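Local coordinates for putative cell surface protein, similar to internalin proteins (Listeria monocytogenes EGD-e, PDB 5KZS) that is of unknown function but, as an internalin-like cell-surface protein with leucine-rich repeats, may take part in binding to other proteins, at residues Glu241-Val247 and Glu329-Trp335; Asn272-Asn276 and Phe320-Tyr324. All blocks are in the same frame, centred on the assembly; numbering follows the deposited sequence.

Contact 1: Glu241-Val247 and Glu329-Trp335; sequences ENQSGTV and EGCVYDW
Gln243 to Thr246 run parallel to Cys331 to Asp334, their axes 13° apart, and the pairing is a regular parallel ladder: Gln243 and Gly245 each give their N-H to one strand and take an N-H back on their O, the first such return being Val332 N to Gln243 O at 2.8 Å. The tight side carries Gln243, Gly245, Cys331 and Tyr333. Here the Tyr333 ring packs beside the glycine, CD1 3.5 Å from Gly245 CA, and its OH reaches CG of Gln243 at 3.2 Å while hydrogen-bonding to Leu227 O. The bend of Gln243 at chi2 (78°) turns its amide back, so that NE2 bonds Asn242 O at 2.7 Å. On the other face Ser244, Val332, Thr246 and Asp334 pack more loosely, with Thr246 exposed. Just before the ladder, Asn242 OD1 takes two N-H groups: Gly330 N at 3.0 Å comes in the carbonyl plane on a lone pair, whereas Glu329 N stands 58° above that plane. At the far end Val247 CG1 packs obliquely against the Trp335 indole, 3.8 Å from CE3. Strand 243-252 is the outermost of a mixed sheet, and 331-339 separates it from antiparallel 312-320; Ile264 of helix 263-270 covers Gln243 and Tyr333, while His226 and Asn228 bond Ser244 O and Thr246 O.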
loop_
_atom_site.group_PDB
_atom_site.type_symbol
_atom_site.label_atom_id
_atom_site.label_comp_id
_atom_site.label_asym_id
_atom_site.label_seq_id
_atom_site.Cartn_x
_atom_site.Cartn_y
_atom_site.Cartn_z
ATOM N N GLU A 241 10.336 -2.765 -12.085
ATOM C CA GLU A 241 10.834 -3.912 -12.831
ATOM C C GLU A 241 9.756 -4.551 -13.684
ATOM O O GLU A 241 10.048 -5.055 -14.765
ATOM C CB GLU A 241 11.454 -4.944 -11.891
ATOM C CG GLU A 241 12.750 -4.427 -11.274
ATOM C CD GLU A 241 13.595 -5.494 -10.581
ATOM O OE1 GLU A 241 13.054 -6.302 -9.789
ATOM O OE2 GLU A 241 14.820 -5.488 -10.826
ATOM N N ASN A 242 8.520 -4.544 -13.205
ATOM C CA ASN A 242 7.404 -5.084 -13.959
ATOM C C ASN A 242 6.346 -4.007 -14.209
ATOM O O ASN A 242 6.151 -3.113 -13.385
ATOM C CB ASN A 242 6.790 -6.245 -13.206
ATOM C CG ASN A 242 7.838 -7.184 -12.639
ATOM O OD1 ASN A 242 8.507 -7.897 -13.384
ATOM N ND2 ASN A 242 7.995 -7.176 -11.321
ATOM N N GLN A 243 5.670 -4.111 -15.346
ATOM C CA GLN A 243 4.677 -3.124 -15.770
ATOM C C GLN A 243 3.912 -3.739 -16.942
ATOM O O GLN A 243 4.500 -4.435 -17.767
ATOM C CB GLN A 243 5.364 -1.806 -16.168
ATOM C CG GLN A 243 4.519 -0.551 -15.974
ATOM C CD GLN A 243 4.411 -0.011 -14.537
ATOM O OE1 GLN A 243 3.634 0.919 -14.281
ATOM N NE2 GLN A 243 5.204 -0.551 -13.614
ATOM N N SER A 244 2.605 -3.544 -16.987
ATOM C CA SER A 244 1.793 -4.143 -18.047
ATOM C C SER A 244 0.834 -3.089 -18.519
ATOM O O SER A 244 0.155 -2.480 -17.691
ATOM C CB SER A 244 1.023 -5.380 -17.563
ATOM O OG SER A 244 -0.071 -5.069 -16.708
ATOM N N GLY A 245 0.766 -2.867 -19.833
ATOM C CA GLY A 245 -0.138 -1.860 -20.371
ATOM C C GLY A 245 -0.541 -2.095 -21.797
ATOM O O GLY A 245 -0.293 -3.151 -22.369
ATOM N N THR A 246 -1.215 -1.100 -22.348
ATOM C CA THR A 246 -1.462 -1.040 -23.773
ATOM C C THR A 246 -1.047 0.313 -24.328
ATOM O O THR A 246 -0.828 1.298 -23.605
ATOM C CB THR A 246 -2.934 -1.349 -24.166
ATOM O OG1 THR A 246 -3.814 -0.328 -23.664
ATOM C CG2 THR A 246 -3.350 -2.755 -23.673
ATOM N N VAL A 247 -0.904 0.305 -25.641
ATOM C CA VAL A 247 -0.626 1.488 -26.406
ATOM C C VAL A 247 -1.770 1.520 -27.444
ATOM O O VAL A 247 -2.455 0.504 -27.651
ATOM C CB VAL A 247 0.844 1.413 -26.919
ATOM C CG1 VAL A 247 0.944 1.030 -28.394
ATOM C CG2 VAL A 247 1.602 2.701 -26.604
ATOM N N GLU A 329 7.507 -10.739 -14.352
ATOM C CA GLU A 329 6.610 -10.312 -15.458
ATOM C C GLU A 329 7.361 -9.596 -16.582
ATOM O O GLU A 329 7.007 -9.750 -17.753
ATOM C CB GLU A 329 5.492 -9.381 -14.947
ATOM C CG GLU A 329 4.297 -9.250 -15.892
ATOM C CD GLU A 329 3.394 -8.043 -15.623
ATOM O OE1 GLU A 329 3.845 -7.014 -15.053
ATOM O OE2 GLU A 329 2.207 -8.121 -16.011
ATOM N N GLY A 330 8.369 -8.794 -16.225
ATOM C CA GLY A 330 9.013 -7.894 -17.166
ATOM C C GLY A 330 8.061 -6.748 -17.430
ATOM O O GLY A 330 7.088 -6.577 -16.685
ATOM N N CYS A 331 8.328 -5.969 -18.478
ATOM C CA CYS A 331 7.432 -4.892 -18.911
ATOM C C CYS A 331 6.753 -5.335 -20.206
ATOM O O CYS A 331 7.417 -5.855 -21.070
ATOM C CB CYS A 331 8.221 -3.598 -19.115
ATOM S SG CYS A 331 8.955 -2.941 -17.590
ATOM N N VAL A 332 5.439 -5.178 -20.316
ATOM C CA VAL A 332 4.695 -5.602 -21.512
ATOM C C VAL A 332 3.725 -4.496 -21.950
ATOM O O VAL A 332 3.105 -3.847 -21.118
ATOM C CB VAL A 332 3.837 -6.871 -21.271
ATOM C CG1 VAL A 332 3.802 -7.742 -22.517
ATOM C CG2 VAL A 332 4.323 -7.657 -20.074
ATOM N N TYR A 333 3.594 -4.275 -23.249
ATOM C CA TYR A 333 2.600 -3.343 -23.763
ATOM C C TYR A 333 2.000 -3.959 -25.007
ATOM O O TYR A 333 2.735 -4.360 -25.901
ATOM C CB TYR A 333 3.225 -1.969 -24.017
ATOM C CG TYR A 333 3.648 -1.338 -22.724
ATOM C CD1 TYR A 333 2.749 -0.601 -21.968
ATOM C CD2 TYR A 333 4.925 -1.557 -22.203
ATOM C CE1 TYR A 333 3.121 -0.060 -20.738
ATOM C CE2 TYR A 333 5.308 -1.020 -20.983
ATOM C CZ TYR A 333 4.407 -0.273 -20.243
ATOM O OH TYR A 333 4.778 0.272 -19.022
ATOM N N ASP A 334 0.675 -4.086 -25.026
ATOM C CA ASP A 334 -0.055 -4.706 -26.135
ATOM C C ASP A 334 -0.830 -3.689 -26.992
ATOM O O ASP A 334 -1.163 -2.585 -26.540
ATOM C CB ASP A 334 -1.049 -5.742 -25.596
ATOM C CG ASP A 334 -0.408 -6.744 -24.653
ATOM O OD1 ASP A 334 0.834 -6.828 -24.591
ATOM O OD2 ASP A 334 -1.160 -7.457 -23.967
ATOM N N TRP A 335 -1.104 -4.069 -28.238
ATOM C CA TRP A 335 -2.057 -3.345 -29.078
ATOM C C TRP A 335 -2.443 -4.184 -30.287
ATOM O O TRP A 335 -1.730 -5.116 -30.655
ATOM C CB TRP A 335 -1.503 -1.985 -29.525
ATOM C CG TRP A 335 -0.442 -2.062 -30.553
ATOM C CD1 TRP A 335 -0.590 -1.860 -31.893
ATOM C CD2 TRP A 335 0.937 -2.355 -30.340
ATOM N NE1 TRP A 335 0.610 -2.009 -32.530
ATOM C CE2 TRP A 335 1.569 -2.315 -31.600
ATOM C CE3 TRP A 335 1.705 -2.654 -29.209
ATOM C CZ2 TRP A 335 2.943 -2.560 -31.762
ATOM C CZ3 TRP A 335 3.079 -2.908 -29.373
ATOM C CH2 TRP A 335 3.677 -2.856 -30.642
#

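Contact 2: Asn272-Asn276 and Phe320-Tyr324; sequences NMLVN and FNDAY
Val275 donates its backbone N-H to the side-chain oxygen of Asn321, N to OD1 2.7 Å, in a short but bent bond (132° at the hydrogen) with the donor tilted 24° from the carbonyl plane. The same oxygen has carbon around it: Leu274 CD2 lies at 3.3 Å from OD1, and CG2 of Val275 is also close. That leucine methyl then reaches the edge of the Phe320 ring, near its plane, with CD2 3.6 Å from CD1; the two side chains cross at about a right angle. On the other flank CG2 of Val275, set between its own backbone N and carbonyl carbon by chi1 of -57°, meets CB of Ala323 at 3.6 Å. Further out, Tyr265 of helix 263-270 packs edge-to-face on Phe320 and also touches Leu274. That helix ends in a Schellman motif with Asn272 as its C-prime residue, which delivers the chain into this loop. Asn321, at positive phi, follows strand 312-320, and its ND2 makes a weak hydrogen bond to Glu241 O. One bent bond and the methyls beside it thus fix the Asn321 oxygen, so that a single buried side-chain amide ties the loop after helix 263-270 to the end of strand 312-320.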
loop_
_atom_site.group_PDB
_atom_site.type_symbol
_atom_site.label_atom_id
_atom_site.label_comp_id
_atom_site.label_asym_id
_atom_site.label_seq_id
_atom_site.Cartn_x
_atom_site.Cartn_y
_atom_site.Cartn_z
ATOM N N ASN A 272 18.931 4.253 -15.360
ATOM C CA ASN A 272 19.670 3.011 -15.154
ATOM C C ASN A 272 18.840 2.013 -14.381
ATOM O O ASN A 272 19.292 1.444 -13.410
ATOM C CB ASN A 272 21.021 3.292 -14.487
ATOM C CG ASN A 272 21.906 4.196 -15.336
ATOM O OD1 ASN A 272 22.134 3.919 -16.516
ATOM N ND2 ASN A 272 22.407 5.278 -14.745
HETATM N N MSE A 273 17.609 1.828 -14.829
HETATM C CA MSE A 273 16.654 0.939 -14.177
HETATM C C MSE A 273 16.209 -0.134 -15.130
HETATM O O MSE A 273 15.250 -0.849 -14.858
HETATM C CB MSE A 273 15.532 1.869 -13.689
HETATM C CG MSE A 273 14.395 1.309 -12.822
HETATM SE SE MSE A 273 15.017 0.460 -11.157
HETATM C CE MSE A 273 16.536 1.613 -10.611
ATOM N N LEU A 274 16.911 -0.287 -16.247
ATOM C CA LEU A 274 16.648 -1.395 -17.128
ATOM C C LEU A 274 17.666 -2.483 -16.824
ATOM O O LEU A 274 18.868 -2.276 -16.995
ATOM C CB LEU A 274 16.717 -0.965 -18.590
ATOM C CG LEU A 274 15.509 -0.172 -19.102
ATOM C CD1 LEU A 274 15.789 0.325 -20.505
ATOM C CD2 LEU A 274 14.227 -0.992 -19.095
ATOM N N VAL A 275 17.178 -3.626 -16.339
ATOM C CA VAL A 275 18.031 -4.802 -16.095
ATOM C C VAL A 275 18.646 -5.280 -17.411
ATOM O O VAL A 275 19.813 -5.655 -17.467
ATOM C CB VAL A 275 17.268 -5.983 -15.411
ATOM C CG1 VAL A 275 16.633 -5.544 -14.093
ATOM C CG2 VAL A 275 16.216 -6.619 -16.328
ATOM N N ASN A 276 17.840 -5.218 -18.468
ATOM C CA ASN A 276 18.151 -5.788 -19.769
ATOM C C ASN A 276 17.573 -4.825 -20.846
ATOM O O ASN A 276 16.341 -4.756 -21.043
ATOM C CB ASN A 276 17.541 -7.197 -19.810
ATOM C CG ASN A 276 17.377 -7.724 -21.201
ATOM O OD1 ASN A 276 18.357 -7.962 -21.895
ATOM N ND2 ASN A 276 16.125 -7.906 -21.623
ATOM N N PHE A 320 10.089 -5.874 -22.616
ATOM C CA PHE A 320 11.435 -5.484 -22.231
ATOM C C PHE A 320 11.655 -5.655 -20.730
ATOM O O PHE A 320 10.756 -6.088 -20.000
ATOM C CB PHE A 320 11.766 -4.064 -22.715
ATOM C CG PHE A 320 10.968 -2.977 -22.047
ATOM C CD1 PHE A 320 11.433 -2.366 -20.884
ATOM C CD2 PHE A 320 9.766 -2.527 -22.608
ATOM C CE1 PHE A 320 10.710 -1.350 -20.276
ATOM C CE2 PHE A 320 9.043 -1.511 -22.006
ATOM C CZ PHE A 320 9.516 -0.922 -20.835
ATOM N N ASN A 321 12.878 -5.358 -20.293
ATOM C CA ASN A 321 13.312 -5.607 -18.940
ATOM C C ASN A 321 13.128 -7.074 -18.538
ATOM O O ASN A 321 12.921 -7.364 -17.377
ATOM C CB ASN A 321 12.584 -4.662 -17.982
ATOM C CG ASN A 321 13.510 -4.054 -16.956
ATOM O OD1 ASN A 321 14.628 -3.660 -17.274
ATOM N ND2 ASN A 321 13.049 -3.958 -15.724
ATOM N N ASP A 322 13.233 -7.997 -19.492
ATOM C CA ASP A 322 13.118 -9.425 -19.198
ATOM C C ASP A 322 14.424 -9.950 -18.590
ATOM O O ASP A 322 15.497 -9.819 -19.186
ATOM C CB ASP A 322 12.747 -10.220 -20.459
ATOM C CG ASP A 322 11.390 -9.827 -21.008
ATOM O OD1 ASP A 322 10.446 -9.710 -20.203
ATOM O OD2 ASP A 322 11.265 -9.623 -22.235
ATOM N N ALA A 323 14.314 -10.497 -17.381
ATOM C CA ALA A 323 15.420 -11.167 -16.689
ATOM C C ALA A 323 14.843 -12.291 -15.817
ATOM O O ALA A 323 15.053 -12.317 -14.601
ATOM C CB ALA A 323 16.210 -10.165 -15.855
ATOM N N TYR A 324 14.174 -13.234 -16.495
ATOM C CA TYR A 324 13.147 -14.141 -15.929
ATOM C C TYR A 324 13.251 -14.515 -14.458
ATOM O O TYR A 324 12.253 -14.372 -13.745
ATOM C CB TYR A 324 12.970 -15.429 -16.770
ATOM C CG TYR A 324 12.444 -16.608 -15.956
ATOM C CD1 TYR A 324 11.187 -16.553 -15.329
ATOM C CD2 TYR A 324 13.218 -17.756 -15.770
ATOM C CE1 TYR A 324 10.723 -17.604 -14.547
ATOM C CE2 TYR A 324 12.755 -18.818 -15.004
ATOM C CZ TYR A 324 11.510 -18.737 -14.395
ATOM O OH TYR A 324 11.051 -19.791 -13.642
#

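Coming from the N terminus, the chain passes through the parallel strands of the leucine-rich repeats and leaves them at strand 238-239; 241-247 then opens the second, mixed sheet. Helix 263-270 and the loop 272-276 follow, then three strands lead to 312-320 and the loop 320-324. This second loop closes contact 2, a circuit of 43 intervening residues. Only later does 329-335 return to pair with 241-247, so contact 1 closes a larger circuit of 81 residues that encloses contact 2. The two meet where Cys331 N probably bonds Phe320 O, 2.9 Å apart. Together they join the start of this domain, its helix and its last two strands.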